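Local coordinates for protein PRD-containing transcription regulator (Lactobacillus casei, PDB 3NUF) that probably regulates transcription through its PRD domain, the phosphotransferase-system regulation module that in relatives responds to sugar supply, at residues 9-14 with 31-36; 13-18 with 49-54; 42-47 with 114-119. All blocks are in the same frame, centred on the assembly; numbering follows the deposited sequence. Where two conformers were deposited one is given.

Interaction 1: 9-14 with 31-36; sequences VELPTE and LVNYVI. With EDO (1,2-ethanediol), chain G.
Val9 comes nearest to Asn33, their CA atoms 6.2 Å apart, where the extended lead-in 9-12 runs past one side of helix 25-41 before Pro12, at the N-cap position, starts helix 13-21. Val32, Ile36 and the amide of Asn33 on the helix meet Val9 and Leu11 of the lead-in. Ile36 is the shared partner: its CD1 meets CD2 of Leu11 at 3.5 Å and CG1 of Val9 at 3.7 Å, so one methyl is touched by both residues of the lead-in. In the Ile36 chain CD1 is anti to CA (chi2 171°), which stretches it away from its own helix. One turn back, CG1 of Val32 packs on the same Leu11 methyl, CD2, at 3.8 Å.

Asn33 works differently. Its side chain slides past Val9 in the opposite direction and lays OD1 against CB of Val9 at 3.5 Å, a van der Waals contact. The polar need of OD1 is met by a water, which donates to it at 2.8 Å and to the carbonyl O of Val9 at 2.7 Å, tying lead-in to helix indirectly. Tyr34 points to the other side of the helix, where its ring stacks with His96 and its OH lies very close to the O1 of an ethanediol, probably from the crystallisation liquor, which also bonds Gln92 and His96. On the lead-in side, Ile36 continues onto Leu51 of helix 48-67. The arrangement is that of a chain start strapped across a helix of the all-helical PRD fold, held by methyl contacts on Ile36 and Val32 and by a water between Val9 O and Asn33 OD1.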
ATOM      1  N   VAL A   9       5.151  -0.644  15.276  1.00 39.31           N
ATOM      2  CA  VAL A   9       4.955   0.523  14.423  1.00 35.76           C
ATOM      3  C   VAL A   9       4.106   1.565  15.152  1.00 31.69           C
ATOM      4  O   VAL A   9       2.989   1.271  15.600  1.00 31.32           O
ATOM      5  CB  VAL A   9       4.304   0.129  13.058  1.00 36.27           C
ATOM      6  CG1 VAL A   9       4.026   1.384  12.220  1.00 30.13           C
ATOM      7  CG2 VAL A   9       5.201  -0.870  12.291  1.00 32.00           C
ATOM      8  N   GLU A  10       4.619   2.792  15.205  0.50 32.18           N
ATOM      9  CA  GLU A  10       3.902   3.914  15.806  0.50 30.72           C
ATOM     10  C   GLU A  10       3.551   4.955  14.728  0.50 28.05           C
ATOM     11  O   GLU A  10       4.392   5.751  14.312  0.50 25.11           O
ATOM     12  CB  GLU A  10       4.740   4.525  16.938  0.50 32.30           C
ATOM     13  CG  GLU A  10       4.833   3.614  18.194  0.50 34.24           C
ATOM     14  CD  GLU A  10       5.592   4.256  19.359  0.50 41.81           C
ATOM     15  OE1 GLU A  10       6.511   5.066  19.095  0.50 43.75           O
ATOM     16  OE2 GLU A  10       5.270   3.949  20.535  0.50 39.30           O
ATOM     17  N   LEU A  11       2.282   4.972  14.337  1.00 25.16           N
ATOM     18  CA  LEU A  11       1.838   5.743  13.202  1.00 22.25           C
ATOM     19  C   LEU A  11       1.657   7.203  13.551  1.00 21.46           C
ATOM     20  O   LEU A  11       1.272   7.528  14.665  1.00 23.67           O
ATOM     21  CB  LEU A  11       0.533   5.131  12.720  1.00 20.15           C
ATOM     22  CG  LEU A  11       0.658   3.638  12.319  1.00 20.39           C
ATOM     23  CD1 LEU A  11      -0.743   3.112  12.005  1.00 21.93           C
ATOM     24  CD2 LEU A  11       1.610   3.440  11.114  1.00 21.02           C
ATOM     25  N   PRO A  12       1.856   8.095  12.573  1.00 20.37           N
ATOM     26  CA  PRO A  12       1.609   9.517  12.810  1.00 21.32           C
ATOM     27  C   PRO A  12       0.163   9.820  13.092  1.00 21.74           C
ATOM     28  O   PRO A  12      -0.762   9.111  12.655  1.00 19.41           O
ATOM     29  CB  PRO A  12       1.996  10.168  11.480  1.00 22.82           C
ATOM     30  CG  PRO A  12       2.755   9.209  10.760  1.00 23.31           C
ATOM     31  CD  PRO A  12       2.386   7.831  11.240  1.00 21.59           C
ATOM     32  N   THR A  13      -0.069  10.905  13.830  1.00 23.08           N
ATOM     33  CA  THR A  13      -1.404  11.326  14.146  1.00 22.52           C
ATOM     34  C   THR A  13      -2.393  11.329  12.982  1.00 19.25           C
ATOM     35  O   THR A  13      -3.517  10.867  13.124  1.00 19.74           O
ATOM     36  CB  THR A  13      -1.334  12.790  14.717  1.00 24.73           C
ATOM     37  OG1 THR A  13      -0.494  12.758  15.873  1.00 31.00           O
ATOM     38  CG2 THR A  13      -2.708  13.303  15.078  1.00 25.55           C
ATOM     39  N   GLU A  14      -1.955  11.882  11.854  1.00 19.05           N
ATOM     40  CA  GLU A  14      -2.836  11.991  10.683  1.00 21.04           C
ATOM     41  C   GLU A  14      -3.188  10.633  10.111  1.00 20.10           C
ATOM     42  O   GLU A  14      -4.326  10.433   9.679  1.00 20.51           O
ATOM     43  CB  GLU A  14      -2.209  12.829   9.586  1.00 22.08           C
ATOM     44  CG  GLU A  14      -1.920  14.296  10.013  1.00 29.29           C
ATOM     45  CD  GLU A  14      -0.664  14.509  10.886  1.00 38.58           C
ATOM     46  OE1 GLU A  14       0.131  13.576  11.138  1.00 28.05           O
ATOM     47  OE2 GLU A  14      -0.467  15.662  11.310  1.00 50.94           O
ATOM     48  N   LEU A  31      -2.992  -3.558   8.111  1.00 11.79           N
ATOM     49  CA  LEU A  31      -2.502  -3.435   6.714  1.00 11.80           C
ATOM     50  C   LEU A  31      -1.390  -2.363   6.599  1.00 11.74           C
ATOM     51  O   LEU A  31      -0.365  -2.614   5.967  1.00 13.08           O
ATOM     52  CB  LEU A  31      -3.678  -3.130   5.773  1.00 11.35           C
ATOM     53  CG  LEU A  31      -3.322  -2.937   4.303  1.00 10.40           C
ATOM     54  CD1 LEU A  31      -2.605  -4.166   3.747  1.00 11.94           C
ATOM     55  CD2 LEU A  31      -4.595  -2.645   3.487  1.00 13.02           C
ATOM     56  N   VAL A  32      -1.630  -1.169   7.147  1.00 12.78           N
ATOM     57  CA  VAL A  32      -0.580  -0.157   7.137  1.00 11.68           C
ATOM     58  C   VAL A  32       0.693  -0.667   7.800  1.00 12.97           C
ATOM     59  O   VAL A  32       1.810  -0.498   7.269  1.00 13.63           O
ATOM     60  CB  VAL A  32      -1.093   1.134   7.819  1.00 12.86           C
ATOM     61  CG1 VAL A  32       0.043   2.153   7.955  1.00 18.73           C
ATOM     62  CG2 VAL A  32      -2.181   1.738   7.015  1.00 15.09           C
ATOM     63  N   ASN A  33       0.576  -1.281   8.980  1.00 14.06           N
ATOM     64  CA  ASN A  33       1.722  -1.845   9.628  1.00 15.33           C
ATOM     65  C   ASN A  33       2.463  -2.843   8.730  1.00 14.98           C
ATOM     66  O   ASN A  33       3.692  -2.858   8.637  1.00 16.04           O
ATOM     67  CB  ASN A  33       1.326  -2.597  10.898  1.00 15.83           C
ATOM     68  CG  ASN A  33       0.861  -1.714  12.037  1.00 20.39           C
ATOM     69  OD1 ASN A  33       1.025  -0.532  12.025  1.00 20.23           O
ATOM     70  ND2 ASN A  33       0.270  -2.360  13.045  1.00 19.80           N
ATOM     71  N   TYR A  34       1.685  -3.748   8.088  1.00 14.05           N
ATOM     72  CA  TYR A  34       2.247  -4.765   7.193  1.00 14.06           C
ATOM     73  C   TYR A  34       3.043  -4.126   6.059  1.00 12.65           C
ATOM     74  O   TYR A  34       4.181  -4.535   5.743  1.00 12.80           O
ATOM     75  CB  TYR A  34       1.139  -5.673   6.655  1.00 14.92           C
ATOM     76  CG  TYR A  34       1.527  -6.578   5.530  1.00 13.41           C
ATOM     77  CD1 TYR A  34       2.054  -7.823   5.786  1.00 14.67           C
ATOM     78  CD2 TYR A  34       1.351  -6.208   4.206  1.00 14.14           C
ATOM     79  CE1 TYR A  34       2.395  -8.663   4.760  1.00 16.50           C
ATOM     80  CE2 TYR A  34       1.733  -7.036   3.178  1.00 15.35           C
ATOM     81  CZ  TYR A  34       2.236  -8.251   3.486  1.00 15.08           C
ATOM     82  OH  TYR A  34       2.597  -9.119   2.457  1.00 21.89           O
ATOM     83  N   VAL A  35       2.456  -3.117   5.435  1.00 12.29           N
ATOM     84  CA  VAL A  35       3.125  -2.449   4.303  1.00 12.66           C
ATOM     85  C   VAL A  35       4.425  -1.735   4.743  1.00 12.66           C
ATOM     86  O   VAL A  35       5.458  -1.822   4.062  1.00 13.48           O
ATOM     87  CB  VAL A  35       2.217  -1.542   3.547  1.00 11.33           C
ATOM     88  CG1 VAL A  35       2.972  -0.811   2.436  1.00 12.80           C
ATOM     89  CG2 VAL A  35       1.081  -2.352   2.913  1.00 13.07           C
ATOM     90  N   ILE A  36       4.378  -1.066   5.888  1.00 13.11           N
ATOM     91  CA  ILE A  36       5.569  -0.382   6.419  1.00 13.44           C
ATOM     92  C   ILE A  36       6.676  -1.414   6.646  1.00 15.12           C
ATOM     93  O   ILE A  36       7.835  -1.222   6.257  1.00 15.06           O
ATOM     94  CB  ILE A  36       5.240   0.370   7.705  1.00 14.76           C
ATOM     95  CG1 ILE A  36       4.395   1.599   7.395  1.00 15.61           C
ATOM     96  CG2 ILE A  36       6.542   0.774   8.413  1.00 17.83           C
ATOM     97  CD1 ILE A  36       3.816   2.313   8.637  1.00 17.40           C
TER
HETATM   98  C1  EDO G 308       2.838 -12.021   3.441  1.00 30.85           C
HETATM   99  O1  EDO G 308       3.709 -11.122   2.750  1.00 42.07           O
HETATM  100  C2  EDO G 308       2.069 -12.797   2.407  1.00 29.45           C
HETATM  101  O2  EDO G 308       0.664 -12.626   2.633  1.00 38.09           O
HETATM  102  O   HOH W   1       0.598   0.827  14.428  1.00 28.32           O

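Interaction 2: 13-18 with 49-54; sequences TEVKAM and LQLQVL
Gln52 lies against Glu14 with its amide over the aliphatic part of the glutamate: CD of Gln52 is 3.7 Å from CB of Glu14. The carboxylate and amide planes are only 9° apart, yet OE1 of Glu14 and NE2 of Gln52 stay 4.2 Å from each other, so the pair meets through carbon rather than through a polar bond. Glu14 bends at its second torsion (chi2 78°), which turns its CD off the straight path. Deeper in, CG2 of Val15 packs on CG of Leu51 at 3.9 Å, the two side chains crossing at about a right angle. At the far end, in the conformer described, SE of the selenomethionine Met18 lies 3.2 Å from the backbone O of Gln52.

The helices that carry these groups run nearly parallel, at 9°, and the axes of the two short segments come within 9.3 Å. Farther along helix 48-67, Thr55 touches both Val15 and Met18, while Ile36 of helix 25-41 and Phe46 back Leu51. The buried Val15-Leu51 part probably depends on shape and on exclusion of water, whereas Glu14-Gln52 and Met18-Gln52 set polar groups against carbon and selenium without a hydrogen bond between the segments.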
ATOM      1  N   THR A  13      -0.069  10.905  13.830  1.00 23.08           N
ATOM      2  CA  THR A  13      -1.404  11.326  14.146  1.00 22.52           C
ATOM      3  C   THR A  13      -2.393  11.329  12.982  1.00 19.25           C
ATOM      4  O   THR A  13      -3.517  10.867  13.124  1.00 19.74           O
ATOM      5  CB  THR A  13      -1.334  12.790  14.717  1.00 24.73           C
ATOM      6  OG1 THR A  13      -0.494  12.758  15.873  1.00 31.00           O
ATOM      7  CG2 THR A  13      -2.708  13.303  15.078  1.00 25.55           C
ATOM      8  N   GLU A  14      -1.955  11.882  11.854  1.00 19.05           N
ATOM      9  CA  GLU A  14      -2.836  11.991  10.683  1.00 21.04           C
ATOM     10  C   GLU A  14      -3.188  10.633  10.111  1.00 20.10           C
ATOM     11  O   GLU A  14      -4.326  10.433   9.679  1.00 20.51           O
ATOM     12  CB  GLU A  14      -2.209  12.829   9.586  1.00 22.08           C
ATOM     13  CG  GLU A  14      -1.920  14.296  10.013  1.00 29.29           C
ATOM     14  CD  GLU A  14      -0.664  14.509  10.886  1.00 38.58           C
ATOM     15  OE1 GLU A  14       0.131  13.576  11.138  1.00 28.05           O
ATOM     16  OE2 GLU A  14      -0.467  15.662  11.310  1.00 50.94           O
ATOM     17  N   VAL A  15      -2.240   9.711  10.118  1.00 19.16           N
ATOM     18  CA  VAL A  15      -2.521   8.338   9.683  1.00 17.28           C
ATOM     19  C   VAL A  15      -3.489   7.625  10.623  1.00 18.15           C
ATOM     20  O   VAL A  15      -4.473   7.005  10.156  1.00 17.51           O
ATOM     21  CB  VAL A  15      -1.199   7.556   9.571  1.00 17.28           C
ATOM     22  CG1 VAL A  15      -1.386   6.024   9.352  1.00 17.27           C
ATOM     23  CG2 VAL A  15      -0.359   8.128   8.400  1.00 20.90           C
ATOM     24  N   LYS A  16      -3.301   7.754  11.953  1.00 18.12           N
ATOM     25  CA  LYS A  16      -4.232   7.182  12.901  1.00 19.24           C
ATOM     26  C   LYS A  16      -5.652   7.752  12.726  1.00 19.20           C
ATOM     27  O   LYS A  16      -6.626   7.014  12.871  1.00 18.91           O
ATOM     28  CB  LYS A  16      -3.781   7.383  14.331  1.00 19.16           C
ATOM     29  CG  LYS A  16      -2.518   6.604  14.685  1.00 22.45           C
ATOM     30  CD  LYS A  16      -2.174   6.593  16.181  1.00 28.81           C
ATOM     31  CE  LYS A  16      -1.557   7.901  16.600  1.00 36.57           C
ATOM     32  NZ  LYS A  16      -1.330   7.936  18.082  1.00 37.07           N
ATOM     33  N   ALA A  17      -5.741   9.054  12.417  1.00 19.74           N
ATOM     34  CA  ALA A  17      -7.019   9.729  12.135  1.00 22.48           C
ATOM     35  C   ALA A  17      -7.724   9.109  10.946  1.00 22.68           C
ATOM     36  O   ALA A  17      -8.913   8.792  11.035  1.00 22.76           O
ATOM     37  CB  ALA A  17      -6.822  11.287  11.934  1.00 27.13           C
HETATM   38  N   MSE A  18      -6.969   8.933   9.857  0.50 19.02           N
HETATM   39  CA  MSE A  18      -7.469   8.310   8.637  0.50 17.52           C
HETATM   40  C   MSE A  18      -8.041   6.911   8.960  0.50 15.64           C
HETATM   41  O   MSE A  18      -9.116   6.533   8.496  0.50 18.67           O
HETATM   42  CB  MSE A  18      -6.352   8.209   7.579  0.50 18.52           C
HETATM   43  CG  MSE A  18      -6.001   9.489   6.847  0.50 14.30           C
HETATM   44 SE   MSE A  18      -4.520   9.126   5.529  0.38 16.76          SE
HETATM   45  CE  MSE A  18      -4.579  10.773   4.514  0.50 20.08           C
ATOM     46  N   LEU A  49       4.545  12.263   5.345  1.00 18.23           N
ATOM     47  CA  LEU A  49       3.614  12.713   4.294  1.00 17.94           C
ATOM     48  C   LEU A  49       3.324  11.584   3.288  1.00 16.60           C
ATOM     49  O   LEU A  49       2.143  11.331   2.911  1.00 16.75           O
ATOM     50  CB  LEU A  49       4.152  13.933   3.529  1.00 20.94           C
ATOM     51  CG  LEU A  49       4.097  15.251   4.342  1.00 32.55           C
ATOM     52  CD1 LEU A  49       4.873  16.382   3.605  1.00 34.48           C
ATOM     53  CD2 LEU A  49       2.646  15.691   4.692  1.00 30.84           C
ATOM     54  N   GLN A  50       4.376  10.888   2.866  1.00 16.31           N
ATOM     55  CA  GLN A  50       4.169   9.743   1.982  1.00 16.76           C
ATOM     56  C   GLN A  50       3.302   8.689   2.642  1.00 15.79           C
ATOM     57  O   GLN A  50       2.455   8.045   1.973  1.00 15.45           O
ATOM     58  CB  GLN A  50       5.503   9.138   1.581  1.00 16.16           C
ATOM     59  CG  GLN A  50       6.236  10.001   0.569  1.00 16.99           C
ATOM     60  CD  GLN A  50       7.702   9.651   0.375  1.00 18.48           C
ATOM     61  OE1 GLN A  50       8.311   8.931   1.150  1.00 17.74           O
ATOM     62  NE2 GLN A  50       8.270  10.157  -0.728  1.00 21.27           N
ATOM     63  N   LEU A  51       3.516   8.493   3.928  0.50 14.08           N
ATOM     64  CA  LEU A  51       2.775   7.507   4.641  0.50 15.02           C
ATOM     65  C   LEU A  51       1.272   7.873   4.710  0.50 14.86           C
ATOM     66  O   LEU A  51       0.427   6.977   4.635  0.50 16.48           O
ATOM     67  CB  LEU A  51       3.425   7.246   6.003  0.50 14.46           C
ATOM     68  CG  LEU A  51       2.705   6.221   6.868  0.50 14.83           C
ATOM     69  CD1 LEU A  51       2.721   4.864   6.156  0.50 15.41           C
ATOM     70  CD2 LEU A  51       3.280   6.070   8.281  0.50 13.33           C
ATOM     71  N   GLN A  52       0.911   9.163   4.809  1.00 16.01           N
ATOM     72  CA  GLN A  52      -0.471   9.623   4.729  1.00 17.19           C
ATOM     73  C   GLN A  52      -1.129   9.269   3.402  1.00 16.60           C
ATOM     74  O   GLN A  52      -2.248   8.731   3.344  1.00 17.25           O
ATOM     75  CB  GLN A  52      -0.528  11.155   4.899  1.00 19.60           C
ATOM     76  CG  GLN A  52      -0.394  11.657   6.296  1.00 24.08           C
ATOM     77  CD  GLN A  52      -0.508  13.188   6.347  1.00 25.52           C
ATOM     78  OE1 GLN A  52      -1.466  13.743   5.833  1.00 35.71           O
ATOM     79  NE2 GLN A  52       0.451  13.834   6.973  1.00 33.89           N
ATOM     80  N   VAL A  53      -0.449   9.586   2.317  1.00 14.86           N
ATOM     81  CA  VAL A  53      -0.937   9.311   0.979  1.00 16.82           C
ATOM     82  C   VAL A  53      -1.070   7.810   0.742  1.00 15.06           C
ATOM     83  O   VAL A  53      -2.061   7.330   0.222  1.00 14.66           O
ATOM     84  CB  VAL A  53      -0.015   9.997  -0.056  1.00 19.08           C
ATOM     85  CG1 VAL A  53      -0.394   9.648  -1.463  1.00 19.15           C
ATOM     86  CG2 VAL A  53      -0.071  11.521   0.101  1.00 19.48           C
ATOM     87  N   LEU A  54      -0.109   7.068   1.205  1.00 13.18           N
ATOM     88  CA  LEU A  54      -0.156   5.590   1.145  1.00 13.52           C
ATOM     89  C   LEU A  54      -1.332   5.018   1.892  1.00 13.01           C
ATOM     90  O   LEU A  54      -2.089   4.156   1.417  1.00 12.91           O
ATOM     91  CB  LEU A  54       1.138   4.973   1.669  1.00 13.40           C
ATOM     92  CG  LEU A  54       1.142   3.470   1.788  1.00 12.91           C
ATOM     93  CD1 LEU A  54       1.165   2.823   0.389  1.00 14.97           C
ATOM     94  CD2 LEU A  54       2.346   2.984   2.650  1.00 17.87           C
TER

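Interaction 3: 42-47 with 114-119; sequences AEIHFT and AAQDKI
Phe46 and Ala115 bring their CA atoms to 5.4 Å, and Ile44 and Gln116 theirs to 6.2 Å, as the extended link 44-47 passes the C-terminal end of helix 104-115. Both segments leave a helix through a Schellman motif, with positive phi at Glu43 and at Asp117. The Ala115 methyl packs on Ile44 and Phe46: CB is 3.7 Å from CG2 of Ile44 and 3.6 Å from CD1 of Phe46, approaching that ring obliquely. Gln116 lies across Ile44, its CG 3.7 Å from CG1 and its NE2 3.5 Å from CD1. The side chain is extended at chi2 (171°), while NE2 is held by the carbonyl O of Phe112, one turn back, and more weakly by Ser86. An alanine in place of Gln116 would probably leave the Phe112 carbonyl without this amide donor and open a gap beside the outer methyl of Ile44.

On the outer side, a water accepts from N of His45 at 2.9 Å and donates to O of Ala115 at 2.8 Å, bridging the link to the helix end. Ile44 and Phe46 carry the contact inward, to Leu89 of helix 84-97 and to Leu51 and Leu54 of helix 48-67. Thr47 then caps the start of helix 48-67. This is a helix-to-helix connection anchored on the end of the last helix of the PRD bundle.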
ATOM      1  N   ALA A  42      12.613  -4.434   2.355  1.00 19.76           N
ATOM      2  CA  ALA A  42      13.141  -4.060   1.059  1.00 18.88           C
ATOM      3  C   ALA A  42      13.967  -2.767   1.024  1.00 19.72           C
ATOM      4  O   ALA A  42      14.283  -2.255  -0.041  1.00 20.52           O
ATOM      5  CB  ALA A  42      11.948  -3.966   0.046  1.00 20.82           C
ATOM      6  N   GLU A  43      14.250  -2.230   2.210  1.00 21.71           N
ATOM      7  CA  GLU A  43      15.019  -0.996   2.391  1.00 22.62           C
ATOM      8  C   GLU A  43      14.366   0.224   1.790  1.00 22.52           C
ATOM      9  O   GLU A  43      15.026   1.120   1.263  1.00 23.97           O
ATOM     10  CB  GLU A  43      16.463  -1.160   1.868  1.00 24.91           C
ATOM     11  CG  GLU A  43      17.262  -2.220   2.656  1.00 28.82           C
ATOM     12  CD  GLU A  43      18.690  -2.429   2.102  1.00 44.70           C
ATOM     13  OE1 GLU A  43      19.309  -1.462   1.608  1.00 49.95           O
ATOM     14  OE2 GLU A  43      19.184  -3.567   2.162  1.00 45.91           O
ATOM     15  N   ILE A  44      13.031   0.259   1.898  1.00 19.39           N
ATOM     16  CA  ILE A  44      12.234   1.390   1.488  1.00 20.19           C
ATOM     17  C   ILE A  44      11.532   1.964   2.688  1.00 20.00           C
ATOM     18  O   ILE A  44      10.962   1.213   3.494  1.00 19.79           O
ATOM     19  CB  ILE A  44      11.173   0.941   0.500  1.00 18.74           C
ATOM     20  CG1 ILE A  44      11.841   0.365  -0.744  1.00 22.02           C
ATOM     21  CG2 ILE A  44      10.229   2.087   0.139  1.00 19.02           C
ATOM     22  CD1 ILE A  44      10.928  -0.294  -1.653  1.00 22.74           C
ATOM     23  N   HIS A  45      11.634   3.280   2.808  1.00 19.82           N
ATOM     24  CA  HIS A  45      11.029   3.994   3.881  1.00 19.03           C
ATOM     25  C   HIS A  45      10.204   5.136   3.350  1.00 16.97           C
ATOM     26  O   HIS A  45      10.551   5.750   2.324  1.00 19.80           O
ATOM     27  CB  HIS A  45      12.115   4.442   4.879  1.00 22.57           C
ATOM     28  CG  HIS A  45      12.815   3.288   5.529  1.00 26.80           C
ATOM     29  ND1 HIS A  45      13.932   2.687   4.985  1.00 36.83           N
ATOM     30  CD2 HIS A  45      12.497   2.563   6.632  1.00 32.38           C
ATOM     31  CE1 HIS A  45      14.292   1.665   5.744  1.00 27.99           C
ATOM     32  NE2 HIS A  45      13.436   1.567   6.748  1.00 34.75           N
ATOM     33  N   PHE A  46       9.118   5.389   4.064  1.00 17.73           N
ATOM     34  CA  PHE A  46       8.169   6.464   3.713  1.00 17.59           C
ATOM     35  C   PHE A  46       8.363   7.625   4.661  1.00 18.64           C
ATOM     36  O   PHE A  46       8.418   7.399   5.868  1.00 21.42           O
ATOM     37  CB  PHE A  46       6.717   5.996   3.853  1.00 17.26           C
ATOM     38  CG  PHE A  46       6.406   4.794   3.006  1.00 18.42           C
ATOM     39  CD1 PHE A  46       6.111   4.956   1.671  1.00 17.79           C
ATOM     40  CD2 PHE A  46       6.414   3.498   3.545  1.00 19.17           C
ATOM     41  CE1 PHE A  46       5.846   3.847   0.837  1.00 21.18           C
ATOM     42  CE2 PHE A  46       6.147   2.399   2.719  1.00 20.52           C
ATOM     43  CZ  PHE A  46       5.903   2.597   1.362  1.00 18.55           C
ATOM     44  N   THR A  47       8.372   8.843   4.118  1.00 16.58           N
ATOM     45  CA  THR A  47       8.192   9.980   4.971  1.00 18.83           C
ATOM     46  C   THR A  47       6.784  10.001   5.558  1.00 19.20           C
ATOM     47  O   THR A  47       5.855   9.304   5.079  1.00 16.90           O
ATOM     48  CB  THR A  47       8.381  11.282   4.207  1.00 18.74           C
ATOM     49  OG1 THR A  47       7.315  11.440   3.268  1.00 18.64           O
ATOM     50  CG2 THR A  47       9.749  11.384   3.513  1.00 19.65           C
ATOM     51  N   ALA A 114       7.892   6.225  -5.536  1.00 15.82           N
ATOM     52  CA  ALA A 114       8.111   7.560  -4.967  1.00 18.10           C
ATOM     53  C   ALA A 114       8.932   7.488  -3.675  1.00 19.04           C
ATOM     54  O   ALA A 114       9.803   8.366  -3.437  1.00 20.56           O
ATOM     55  CB  ALA A 114       6.789   8.258  -4.761  1.00 18.99           C
ATOM     56  N   ALA A 115       8.691   6.516  -2.828  1.00 17.72           N
ATOM     57  CA  ALA A 115       9.429   6.396  -1.576  1.00 19.29           C
ATOM     58  C   ALA A 115      10.915   6.097  -1.773  1.00 20.40           C
ATOM     59  O   ALA A 115      11.705   6.365  -0.882  1.00 21.00           O
ATOM     60  CB  ALA A 115       8.788   5.366  -0.645  1.00 19.23           C
ATOM     61  N   GLN A 116      11.286   5.526  -2.918  1.00 18.64           N
ATOM     62  CA  GLN A 116      12.680   5.240  -3.295  1.00 21.39           C
ATOM     63  C   GLN A 116      13.292   6.410  -4.050  1.00 25.94           C
ATOM     64  O   GLN A 116      14.452   6.332  -4.439  1.00 28.85           O
ATOM     65  CB  GLN A 116      12.713   4.008  -4.195  1.00 20.69           C
ATOM     66  CG  GLN A 116      12.507   2.770  -3.434  1.00 18.85           C
ATOM     67  CD  GLN A 116      12.322   1.599  -4.317  1.00 24.26           C
ATOM     68  OE1 GLN A 116      13.279   0.861  -4.577  1.00 28.22           O
ATOM     69  NE2 GLN A 116      11.090   1.366  -4.777  1.00 23.10           N
ATOM     70  N   ASP A 117      12.532   7.475  -4.268  0.50 26.40           N
ATOM     71  CA  ASP A 117      12.971   8.610  -5.093  0.50 29.25           C
ATOM     72  C   ASP A 117      13.358   8.122  -6.472  0.50 31.10           C
ATOM     73  O   ASP A 117      14.441   8.454  -6.982  0.50 31.74           O
ATOM     74  CB  ASP A 117      14.153   9.364  -4.449  0.50 30.39           C
ATOM     75  CG  ASP A 117      13.769  10.065  -3.164  0.50 32.79           C
ATOM     76  OD1 ASP A 117      12.576  10.413  -3.005  0.50 27.81           O
ATOM     77  OD2 ASP A 117      14.668  10.267  -2.315  0.50 34.60           O
ATOM     78  N   LYS A 118      12.504   7.286  -7.060  1.00 31.42           N
ATOM     79  CA  LYS A 118      12.757   6.767  -8.400  1.00 35.51           C
ATOM     80  C   LYS A 118      11.809   7.313  -9.457  1.00 38.83           C
ATOM     81  O   LYS A 118      11.835   6.806 -10.589  1.00 38.61           O
ATOM     82  CB  LYS A 118      12.695   5.229  -8.408  1.00 32.66           C
ATOM     83  CG  LYS A 118      13.951   4.551  -7.838  1.00 31.19           C
ATOM     84  CD  LYS A 118      13.938   3.042  -8.115  1.00 32.22           C
ATOM     85  CE  LYS A 118      15.249   2.370  -7.645  1.00 38.92           C
ATOM     86  N   ILE A 119      10.984   8.313  -9.102  1.00 43.77           N
ATOM     87  CA  ILE A 119      10.099   8.999 -10.058  1.00 50.87           C
ATOM     88  C   ILE A 119      10.503  10.472 -10.310  1.00 56.35           C
ATOM     89  O   ILE A 119      10.286  11.374  -9.472  1.00 57.99           O
ATOM     90  CB  ILE A 119       8.630   9.004  -9.580  1.00 51.58           C
ATOM     91  CG1 ILE A 119       8.069   7.591  -9.510  1.00 53.82           C
ATOM     92  CG2 ILE A 119       7.756   9.855 -10.526  1.00 53.62           C
ATOM     93  CD1 ILE A 119       6.581   7.572  -9.261  1.00 52.39           C
ATOM     94  OXT ILE A 119      11.033  10.814 -11.382  1.00 59.88           O
TER
HETATM   95  O   HOH W   2      13.220   4.709   0.788  1.00 23.17           O

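Interactions 1 and 2 both draw on the beginning of helix 13-21 and share Thr13 and Glu14; their centres are 8 Å apart, and Leu51 joins them by touching Pro12 and Ile36. Interaction 3 has its centre about 16 Å from that of interaction 2, but Leu54 and Gln50 reach it through Phe46 and Ala115. None is deeply central: interactions 1 and 3 are surface contacts, interaction 2 is partly buried. Chemistry follows place. In 1 and 3 a loop meets a helix and a water joins the segments, from a carbonyl to a side-chain amide oxygen in 1 and between two backbone groups in 3; the helix pair of 2 meets through aliphatic groups, the Gln52 amide and a selenium against a carbonyl oxygen.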